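Local coordinates for protein PrgZ (Enterococcus faecalis, PDB 4FAJ) that binds extracellular peptide pheromones as a membrane-anchored receptor of the solute-binding protein family and probably serves in peptide uptake, at residues A[341-351]-A[429-438]; A[411-419]-A[456-466]. All blocks are in the same frame, centred on the assembly; numbering follows the deposited sequence.

Overall arrangement
Both contacts lie in one lobe of the receptor, on the same side of the chain's centre, with their centres about 17 Å apart. Contact 2 pairs two parallel strands of a mixed sheet. Contact 1 packs helix 421-437, which directly follows strand 412-418, against the two helices that meet near Ile-346. Leucines join the two layers: Leu-430 CB meets Leu-415 CD2 at 4.2 Å, and Leu-434 CD1 meets Leu-464 CD1 at 4.3 Å. Contact 2 reaches the bound peptide through Leu-457, Ser-418 and Leu-466. The side chain of Val-417 is about 10 Å from that of the zinc ligand Glu-421. In contact 1, the side chain of Ser-350 is about 12 Å from a bound zinc ion.

Contact 1. Residues A[341-351]-A[429-438]; sequences AINYAIDRESL and FLQGQLQDSL
Leu-351 puts CD1 over one face of the Phe-429 ring. This CD1 makes a CH-pi contact 4.1 Å from the ring centroid, while CB of Leu-351 touches CE2 of Phe-429 at 3.6 Å. Ser-350 CB and the carbonyl oxygen of Asp-347 sit at the edge of the same ring. Further along, Leu-434 CD2 touches both Ile-342 CG2 (3.7 Å) and Ile-346 CD1 (3.8 Å). Ala-345 CB rests on Ser-437 CB at 3.7 Å.

Gln-433 supplies the direct polar link. Its chain bends at chi2 (-79°), and OE1 accepts from Asp-347 N at 3.2 Å, with the donor above the amide plane. One water donates to Ala-345 O and to Gln-433 O, and accepts from Ser-437 OG. Behind this shell, Asp-347 is the N-cap of helix 348-356. Its OD1 accepts from Ser-350 N (3.3 Å). Leu-351 and Leu-430 both also touch Ile-530 of strand 528-539. The result is a broken helix pair, 336-345 and 348-356, packed across helix 421-437 beside the mixed sheet of an alpha/beta lobe, as in periplasmic-type solute-binding proteins.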
loop_
_atom_site.group_PDB
_atom_site.type_symbol
_atom_site.label_atom_id
_atom_site.label_comp_id
_atom_site.label_asym_id
_atom_site.label_seq_id
_atom_site.Cartn_x
_atom_site.Cartn_y
_atom_site.Cartn_z
ATOM N N ALA A 341 22.154 -7.340 -14.057
ATOM C CA ALA A 341 21.739 -8.258 -15.127
ATOM C C ALA A 341 20.229 -8.497 -15.087
ATOM O O ALA A 341 19.574 -8.479 -16.119
ATOM C CB ALA A 341 22.482 -9.574 -15.034
ATOM N N ILE A 342 19.691 -8.712 -13.891
ATOM C CA ILE A 342 18.251 -8.940 -13.720
ATOM C C ILE A 342 17.473 -7.719 -14.224
ATOM O O ILE A 342 16.537 -7.855 -15.031
ATOM C CB ILE A 342 17.894 -9.267 -12.243
ATOM C CG1 ILE A 342 18.455 -10.645 -11.851
ATOM C CG2 ILE A 342 16.381 -9.234 -12.006
ATOM C CD1 ILE A 342 18.365 -10.930 -10.343
ATOM N N ASN A 343 17.885 -6.531 -13.784
ATOM C CA ASN A 343 17.240 -5.293 -14.214
ATOM C C ASN A 343 17.226 -5.133 -15.738
ATOM O O ASN A 343 16.179 -4.880 -16.326
ATOM C CB ASN A 343 17.915 -4.070 -13.595
ATOM C CG ASN A 343 17.361 -2.776 -14.135
ATOM O OD1 ASN A 343 16.180 -2.473 -13.951
ATOM N ND2 ASN A 343 18.194 -2.021 -14.837
ATOM N N TYR A 344 18.383 -5.271 -16.374
ATOM C CA TYR A 344 18.467 -5.069 -17.828
ATOM C C TYR A 344 17.728 -6.143 -18.636
ATOM O O TYR A 344 17.350 -5.908 -19.796
ATOM C CB TYR A 344 19.923 -4.966 -18.284
ATOM C CG TYR A 344 20.539 -3.617 -18.004
ATOM C CD1 TYR A 344 20.069 -2.475 -18.637
ATOM C CD2 TYR A 344 21.587 -3.479 -17.101
ATOM C CE1 TYR A 344 20.634 -1.240 -18.396
ATOM C CE2 TYR A 344 22.156 -2.247 -16.847
ATOM C CZ TYR A 344 21.670 -1.127 -17.490
ATOM O OH TYR A 344 22.235 0.105 -17.233
ATOM N N ALA A 345 17.518 -7.311 -18.031
ATOM C CA ALA A 345 16.877 -8.421 -18.722
ATOM C C ALA A 345 15.353 -8.293 -18.834
ATOM O O ALA A 345 14.744 -9.009 -19.634
ATOM C CB ALA A 345 17.235 -9.742 -18.049
ATOM N N ILE A 346 14.731 -7.418 -18.043
ATOM C CA ILE A 346 13.259 -7.325 -18.041
ATOM C C ILE A 346 12.722 -6.444 -19.175
ATOM O O ILE A 346 12.950 -5.229 -19.201
ATOM C CB ILE A 346 12.682 -6.814 -16.694
ATOM C CG1 ILE A 346 13.202 -7.639 -15.510
ATOM C CG2 ILE A 346 11.154 -6.870 -16.722
ATOM C CD1 ILE A 346 13.166 -9.093 -15.722
ATOM N N ASP A 347 12.028 -7.076 -20.121
ATOM C CA ASP A 347 11.369 -6.371 -21.209
ATOM C C ASP A 347 10.017 -5.874 -20.705
ATOM O O ASP A 347 8.986 -6.535 -20.868
ATOM C CB ASP A 347 11.218 -7.272 -22.428
ATOM C CG ASP A 347 10.682 -6.539 -23.652
ATOM O OD1 ASP A 347 10.255 -5.374 -23.550
ATOM O OD2 ASP A 347 10.677 -7.162 -24.734
ATOM N N ARG A 348 10.042 -4.687 -20.106
ATOM C CA ARG A 348 8.854 -4.110 -19.463
ATOM C C ARG A 348 7.746 -3.794 -20.465
ATOM O O ARG A 348 6.571 -4.000 -20.164
ATOM C CB ARG A 348 9.239 -2.846 -18.691
ATOM C CG ARG A 348 10.190 -3.108 -17.542
ATOM C CD ARG A 348 10.757 -1.813 -16.952
ATOM N NE ARG A 348 11.648 -2.095 -15.832
ATOM C CZ ARG A 348 12.889 -2.563 -15.939
ATOM N NH1 ARG A 348 13.439 -2.806 -17.130
ATOM N NH2 ARG A 348 13.600 -2.787 -14.840
ATOM N N GLU A 349 8.110 -3.292 -21.647
ATOM C CA GLU A 349 7.104 -2.934 -22.645
ATOM C C GLU A 349 6.324 -4.151 -23.122
ATOM O O GLU A 349 5.108 -4.079 -23.282
ATOM C CB GLU A 349 7.709 -2.179 -23.844
ATOM C CG GLU A 349 8.348 -0.825 -23.489
ATOM C CD GLU A 349 7.380 0.192 -22.870
ATOM O OE1 GLU A 349 6.145 -0.013 -22.901
ATOM O OE2 GLU A 349 7.868 1.217 -22.350
ATOM N N SER A 350 7.009 -5.271 -23.344
ATOM C CA SER A 350 6.326 -6.512 -23.722
ATOM C C SER A 350 5.379 -7.001 -22.631
ATOM O O SER A 350 4.260 -7.427 -22.922
ATOM C CB SER A 350 7.332 -7.608 -24.068
ATOM O OG SER A 350 7.986 -7.303 -25.282
ATOM N N LEU A 351 5.808 -6.913 -21.376
ATOM C CA LEU A 351 4.949 -7.303 -20.251
ATOM C C LEU A 351 3.649 -6.505 -20.221
ATOM O O LEU A 351 2.572 -7.082 -20.161
ATOM C CB LEU A 351 5.686 -7.112 -18.918
ATOM C CG LEU A 351 4.915 -7.311 -17.612
ATOM C CD1 LEU A 351 4.508 -8.752 -17.452
ATOM C CD2 LEU A 351 5.788 -6.873 -16.439
ATOM N N PHE A 429 6.260 -14.987 -16.855
ATOM C CA PHE A 429 6.825 -14.102 -17.871
ATOM C C PHE A 429 8.232 -13.670 -17.441
ATOM O O PHE A 429 9.175 -13.715 -18.230
ATOM C CB PHE A 429 5.927 -12.872 -18.080
ATOM C CG PHE A 429 6.501 -11.848 -19.020
ATOM C CD1 PHE A 429 6.191 -11.868 -20.368
ATOM C CD2 PHE A 429 7.355 -10.857 -18.549
ATOM C CE1 PHE A 429 6.727 -10.927 -21.238
ATOM C CE2 PHE A 429 7.885 -9.908 -19.404
ATOM C CZ PHE A 429 7.573 -9.945 -20.757
ATOM N N LEU A 430 8.369 -13.259 -16.183
ATOM C CA LEU A 430 9.667 -12.827 -15.668
ATOM C C LEU A 430 10.668 -13.970 -15.669
ATOM O O LEU A 430 11.842 -13.789 -16.022
ATOM C CB LEU A 430 9.518 -12.248 -14.260
ATOM C CG LEU A 430 8.750 -10.923 -14.220
ATOM C CD1 LEU A 430 8.419 -10.535 -12.781
ATOM C CD2 LEU A 430 9.518 -9.806 -14.927
ATOM N N GLN A 431 10.203 -15.145 -15.268
ATOM C CA GLN A 431 11.026 -16.348 -15.297
ATOM C C GLN A 431 11.660 -16.566 -16.675
ATOM O O GLN A 431 12.875 -16.752 -16.789
ATOM C CB GLN A 431 10.179 -17.549 -14.881
ATOM C CG GLN A 431 10.822 -18.903 -15.094
ATOM C CD GLN A 431 9.822 -20.021 -14.914
ATOM O OE1 GLN A 431 8.711 -19.960 -15.445
ATOM N NE2 GLN A 431 10.205 -21.047 -14.185
ATOM N N GLY A 432 10.840 -16.518 -17.719
ATOM C CA GLY A 432 11.317 -16.688 -19.095
ATOM C C GLY A 432 12.287 -15.608 -19.550
ATOM O O GLY A 432 13.237 -15.900 -20.261
ATOM N N GLN A 433 12.035 -14.363 -19.136
ATOM C CA GLN A 433 12.930 -13.234 -19.435
ATOM C C GLN A 433 14.295 -13.399 -18.781
ATOM O O GLN A 433 15.330 -13.175 -19.418
ATOM C CB GLN A 433 12.314 -11.929 -18.958
ATOM C CG GLN A 433 11.028 -11.606 -19.659
ATOM C CD GLN A 433 11.242 -11.035 -21.024
ATOM O OE1 GLN A 433 11.969 -10.051 -21.199
ATOM N NE2 GLN A 433 10.595 -11.628 -22.008
ATOM N N LEU A 434 14.295 -13.799 -17.515
ATOM C CA LEU A 434 15.538 -13.965 -16.786
ATOM C C LEU A 434 16.320 -15.160 -17.343
ATOM O O LEU A 434 17.516 -15.057 -17.607
ATOM C CB LEU A 434 15.269 -14.106 -15.290
ATOM C CG LEU A 434 14.780 -12.824 -14.607
ATOM C CD1 LEU A 434 14.488 -13.084 -13.133
ATOM C CD2 LEU A 434 15.789 -11.693 -14.766
ATOM N N GLN A 435 15.632 -16.273 -17.563
ATOM C CA GLN A 435 16.272 -17.468 -18.132
ATOM C C GLN A 435 16.827 -17.213 -19.536
ATOM O O GLN A 435 17.876 -17.739 -19.880
ATOM C CB GLN A 435 15.313 -18.672 -18.090
ATOM C CG GLN A 435 15.079 -19.140 -16.651
ATOM C CD GLN A 435 14.174 -20.355 -16.497
ATOM O OE1 GLN A 435 14.131 -20.952 -15.428
ATOM N NE2 GLN A 435 13.441 -20.709 -17.542
ATOM N N ASP A 436 16.159 -16.363 -20.314
ATOM C CA ASP A 436 16.592 -16.063 -21.687
ATOM C C ASP A 436 17.845 -15.184 -21.791
ATOM O O ASP A 436 18.571 -15.266 -22.788
ATOM C CB ASP A 436 15.460 -15.399 -22.483
ATOM C CG ASP A 436 15.744 -15.356 -23.988
ATOM O OD1 ASP A 436 16.128 -16.405 -24.560
ATOM O OD2 ASP A 436 15.584 -14.275 -24.603
ATOM N N SER A 437 18.079 -14.327 -20.800
ATOM C CA SER A 437 19.225 -13.408 -20.825
ATOM C C SER A 437 20.359 -13.776 -19.875
ATOM O O SER A 437 21.487 -13.309 -20.055
ATOM C CB SER A 437 18.771 -11.981 -20.508
ATOM O OG SER A 437 18.069 -11.425 -21.596
ATOM N N LEU A 438 20.063 -14.575 -18.855
ATOM C CA LEU A 438 21.071 -15.017 -17.906
ATOM C C LEU A 438 21.281 -16.507 -18.136
ATOM O O LEU A 438 20.698 -17.345 -17.440
ATOM C CB LEU A 438 20.648 -14.731 -16.467
ATOM C CG LEU A 438 20.713 -13.262 -16.023
ATOM C CD1 LEU A 438 19.804 -12.383 -16.861
ATOM C CD2 LEU A 438 20.345 -13.134 -14.552
HETATM O O HOH W 1 15.446 -11.096 -21.178
#

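Contact 2. Residues A[411-419]-A[456-466]; sequences TSLDLLVSD and RLTKKDFTLSL
Two torsions bring Leu-416 and Arg-456 together. Chi1 of Leu-416 (-75°) sets CG anti to the carbonyl carbon, beside the backbone N, and chi3 of Arg-456 (61°) bends its chain. Both methyls of the leucine then lie over one face of the guanidinium, with CD2 3.6 Å from Arg-456 NH1. Leu-416 CD1 also meets Phe-462 CB at 3.7 Å.

The frame is a parallel strand pair. Strand 412-418 runs between strands 442-448 and 464-470, and helices 421-437 and 450-459 make the crossovers, a beta-alpha-beta-alpha-beta unit. Leu-464 N donates to Asp-414 O at 3.0 Å. Leu-464 O accepts from Leu-416 N at 3.0 Å, a nearly straight bond (172° at the hydrogen). Leu-466 N in turn donates to Leu-416 O, also at 3.0 Å.

On the sheet face of Leu-415 and Leu-464, CD1 of Leu-415 packs on CB of Leu-464. Val-417 CG1 lies against Leu-466 CB. The methyls Leu-413 CD2 and Thr-463 CG2 are pressed tightly together.

Arg-456 is held flat from its edge. Arg-456 NE and NH2 both donate to Asp-461 O, NE at 2.9 Å, and that oxygen lies in the guanidinium plane. Asp-414 OD1 accepts from Thr-444 OG1 and Thr-446 OG1 of the neighbouring strand. Leu-466 packs on an aromatic side chain of the bound peptide. Past the last direct strand bond, a water donates to Leu-466 O at 2.9 Å and accepts from Ser-418 N at 3.1 Å.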
loop_
_atom_site.group_PDB
_atom_site.type_symbol
_atom_site.label_atom_id
_atom_site.label_comp_id
_atom_site.label_asym_id
_atom_site.label_seq_id
_atom_site.Cartn_x
_atom_site.Cartn_y
_atom_site.Cartn_z
ATOM N N THR A 411 23.110 -22.102 -8.982
ATOM C CA THR A 411 22.792 -21.179 -10.068
ATOM C C THR A 411 21.285 -21.187 -10.255
ATOM O O THR A 411 20.772 -21.535 -11.325
ATOM C CB THR A 411 23.497 -21.582 -11.366
ATOM O OG1 THR A 411 23.227 -22.962 -11.649
ATOM C CG2 THR A 411 24.980 -21.392 -11.220
ATOM N N SER A 412 20.592 -20.806 -9.183
ATOM C CA SER A 412 19.144 -20.896 -9.108
ATOM C C SER A 412 18.560 -19.800 -8.212
ATOM O O SER A 412 19.118 -19.481 -7.157
ATOM C CB SER A 412 18.743 -22.273 -8.572
ATOM O OG SER A 412 17.414 -22.271 -8.094
ATOM N N LEU A 413 17.429 -19.242 -8.642
ATOM C CA LEU A 413 16.721 -18.224 -7.878
ATOM C C LEU A 413 15.236 -18.544 -7.837
ATOM O O LEU A 413 14.629 -18.822 -8.868
ATOM C CB LEU A 413 16.925 -16.846 -8.500
ATOM C CG LEU A 413 18.332 -16.266 -8.424
ATOM C CD1 LEU A 413 18.382 -14.944 -9.161
ATOM C CD2 LEU A 413 18.786 -16.099 -6.978
ATOM N N ASP A 414 14.658 -18.500 -6.645
ATOM C CA ASP A 414 13.226 -18.669 -6.489
ATOM C C ASP A 414 12.504 -17.320 -6.527
ATOM O O ASP A 414 13.008 -16.327 -6.001
ATOM C CB ASP A 414 12.896 -19.368 -5.178
ATOM C CG ASP A 414 11.417 -19.629 -5.045
ATOM O OD1 ASP A 414 10.898 -20.397 -5.877
ATOM O OD2 ASP A 414 10.773 -19.029 -4.152
ATOM N N LEU A 415 11.320 -17.312 -7.143
ATOM C CA LEU A 415 10.500 -16.120 -7.283
ATOM C C LEU A 415 9.125 -16.342 -6.639
ATOM O O LEU A 415 8.301 -17.109 -7.155
ATOM C CB LEU A 415 10.339 -15.778 -8.771
ATOM C CG LEU A 415 9.432 -14.599 -9.133
ATOM C CD1 LEU A 415 9.780 -13.355 -8.311
ATOM C CD2 LEU A 415 9.524 -14.304 -10.623
ATOM N N LEU A 416 8.887 -15.675 -5.513
ATOM C CA LEU A 416 7.598 -15.732 -4.825
ATOM C C LEU A 416 6.577 -14.818 -5.494
ATOM O O LEU A 416 6.871 -13.657 -5.810
ATOM C CB LEU A 416 7.728 -15.322 -3.350
ATOM C CG LEU A 416 8.358 -16.304 -2.369
ATOM C CD1 LEU A 416 8.232 -15.769 -0.940
ATOM C CD2 LEU A 416 7.734 -17.699 -2.504
ATOM N N VAL A 417 5.377 -15.347 -5.694
ATOM C CA VAL A 417 4.277 -14.589 -6.251
ATOM C C VAL A 417 2.983 -14.991 -5.556
ATOM O O VAL A 417 2.862 -16.097 -5.023
ATOM C CB VAL A 417 4.130 -14.821 -7.774
ATOM C CG1 VAL A 417 5.418 -14.451 -8.511
ATOM C CG2 VAL A 417 3.728 -16.277 -8.082
ATOM N N SER A 418 2.024 -14.075 -5.562
ATOM C CA SER A 418 0.669 -14.364 -5.100
ATOM C C SER A 418 0.045 -15.434 -6.010
ATOM O O SER A 418 0.379 -15.512 -7.191
ATOM C CB SER A 418 -0.155 -13.084 -5.114
ATOM O OG SER A 418 -1.522 -13.348 -4.815
ATOM N N ASP A 419 -0.833 -16.281 -5.474
ATOM C CA ASP A 419 -1.361 -17.396 -6.281
ATOM C C ASP A 419 -2.568 -17.045 -7.181
ATOM O O ASP A 419 -3.207 -17.942 -7.732
ATOM C CB ASP A 419 -1.634 -18.640 -5.416
ATOM C CG ASP A 419 -2.595 -18.379 -4.280
ATOM O OD1 ASP A 419 -3.120 -17.254 -4.170
ATOM O OD2 ASP A 419 -2.820 -19.319 -3.486
ATOM N N ARG A 456 6.396 -14.462 4.970
ATOM C CA ARG A 456 7.722 -14.740 4.425
ATOM C C ARG A 456 8.488 -13.456 4.086
ATOM O O ARG A 456 9.697 -13.406 4.257
ATOM C CB ARG A 456 7.626 -15.669 3.219
ATOM C CG ARG A 456 7.192 -17.075 3.617
ATOM C CD ARG A 456 7.191 -18.034 2.454
ATOM N NE ARG A 456 8.516 -18.174 1.862
ATOM C CZ ARG A 456 8.818 -19.024 0.885
ATOM N NH1 ARG A 456 7.891 -19.840 0.383
ATOM N NH2 ARG A 456 10.060 -19.064 0.418
ATOM N N LEU A 457 7.785 -12.422 3.634
ATOM C CA LEU A 457 8.423 -11.120 3.402
ATOM C C LEU A 457 8.931 -10.531 4.711
ATOM O O LEU A 457 10.062 -10.058 4.770
ATOM C CB LEU A 457 7.467 -10.126 2.740
ATOM C CG LEU A 457 7.243 -10.320 1.240
ATOM C CD1 LEU A 457 6.077 -9.463 0.787
ATOM C CD2 LEU A 457 8.529 -10.001 0.428
ATOM N N THR A 458 8.099 -10.586 5.755
ATOM C CA THR A 458 8.471 -10.048 7.066
ATOM C C THR A 458 9.698 -10.754 7.627
ATOM O O THR A 458 10.559 -10.107 8.208
ATOM C CB THR A 458 7.304 -10.123 8.085
ATOM O OG1 THR A 458 6.185 -9.390 7.585
ATOM C CG2 THR A 458 7.707 -9.539 9.453
ATOM N N LYS A 459 9.783 -12.072 7.431
ATOM C CA LYS A 459 10.911 -12.868 7.924
ATOM C C LYS A 459 12.105 -12.911 6.961
ATOM O O LYS A 459 13.139 -13.493 7.290
ATOM C CB LYS A 459 10.449 -14.302 8.242
ATOM C CG LYS A 459 9.391 -14.369 9.347
ATOM C CD LYS A 459 8.829 -15.786 9.505
ATOM C CE LYS A 459 7.988 -15.925 10.772
ATOM N NZ LYS A 459 8.820 -16.220 11.977
ATOM N N LYS A 460 11.965 -12.297 5.786
ATOM C CA LYS A 460 12.974 -12.363 4.708
ATOM C C LYS A 460 13.248 -13.793 4.235
ATOM O O LYS A 460 14.358 -14.136 3.811
ATOM C CB LYS A 460 14.272 -11.639 5.099
ATOM C CG LYS A 460 14.074 -10.179 5.499
ATOM C CD LYS A 460 15.410 -9.471 5.698
ATOM C CE LYS A 460 15.252 -7.960 5.857
ATOM N NZ LYS A 460 14.465 -7.587 7.067
ATOM N N ASP A 461 12.208 -14.614 4.275
ATOM C CA ASP A 461 12.276 -16.010 3.851
ATOM C C ASP A 461 11.951 -16.058 2.358
ATOM O O ASP A 461 10.939 -16.617 1.929
ATOM C CB ASP A 461 11.294 -16.853 4.675
ATOM C CG ASP A 461 11.413 -18.349 4.403
ATOM O OD1 ASP A 461 12.377 -18.784 3.734
ATOM O OD2 ASP A 461 10.531 -19.101 4.874
ATOM N N PHE A 462 12.824 -15.439 1.575
ATOM C CA PHE A 462 12.664 -15.388 0.134
ATOM C C PHE A 462 13.987 -15.050 -0.544
ATOM O O PHE A 462 14.948 -14.644 0.105
ATOM C CB PHE A 462 11.582 -14.378 -0.253
ATOM C CG PHE A 462 12.019 -12.944 -0.151
ATOM C CD1 PHE A 462 11.967 -12.274 1.058
ATOM C CD2 PHE A 462 12.479 -12.260 -1.270
ATOM C CE1 PHE A 462 12.365 -10.948 1.151
ATOM C CE2 PHE A 462 12.880 -10.937 -1.180
ATOM C CZ PHE A 462 12.823 -10.284 0.031
ATOM N N THR A 463 14.002 -15.222 -1.852
ATOM C CA THR A 463 15.130 -14.860 -2.681
ATOM C C THR A 463 14.726 -13.671 -3.553
ATOM O O THR A 463 15.188 -12.548 -3.318
ATOM C CB THR A 463 15.570 -16.078 -3.497
ATOM O OG1 THR A 463 16.000 -17.093 -2.585
ATOM C CG2 THR A 463 16.700 -15.727 -4.454
ATOM N N LEU A 464 13.846 -13.914 -4.521
ATOM C CA LEU A 464 13.175 -12.852 -5.266
ATOM C C LEU A 464 11.703 -12.824 -4.883
ATOM O O LEU A 464 11.091 -13.860 -4.583
ATOM C CB LEU A 464 13.251 -13.076 -6.779
ATOM C CG LEU A 464 14.587 -13.095 -7.496
ATOM C CD1 LEU A 464 14.361 -13.619 -8.905
ATOM C CD2 LEU A 464 15.199 -11.698 -7.513
ATOM N N SER A 465 11.113 -11.640 -4.981
ATOM C CA SER A 465 9.701 -11.468 -4.685
ATOM C C SER A 465 9.032 -10.501 -5.659
ATOM O O SER A 465 9.518 -9.389 -5.854
ATOM C CB SER A 465 9.559 -10.935 -3.267
ATOM O OG SER A 465 8.220 -10.585 -2.977
ATOM N N LEU A 466 7.915 -10.924 -6.249
ATOM C CA LEU A 466 7.079 -10.022 -7.037
ATOM C C LEU A 466 6.105 -9.365 -6.075
ATOM O O LEU A 466 5.057 -9.936 -5.741
ATOM C CB LEU A 466 6.314 -10.772 -8.127
ATOM C CG LEU A 466 5.372 -9.924 -8.990
ATOM C CD1 LEU A 466 6.134 -8.774 -9.632
ATOM C CD2 LEU A 466 4.711 -10.778 -10.067
HETATM O O HOH W 2 11.925 -16.507 -3.129
HETATM O O HOH W 3 16.521 -19.282 -4.610
HETATM O O HOH W 4 2.635 -11.232 -6.539
#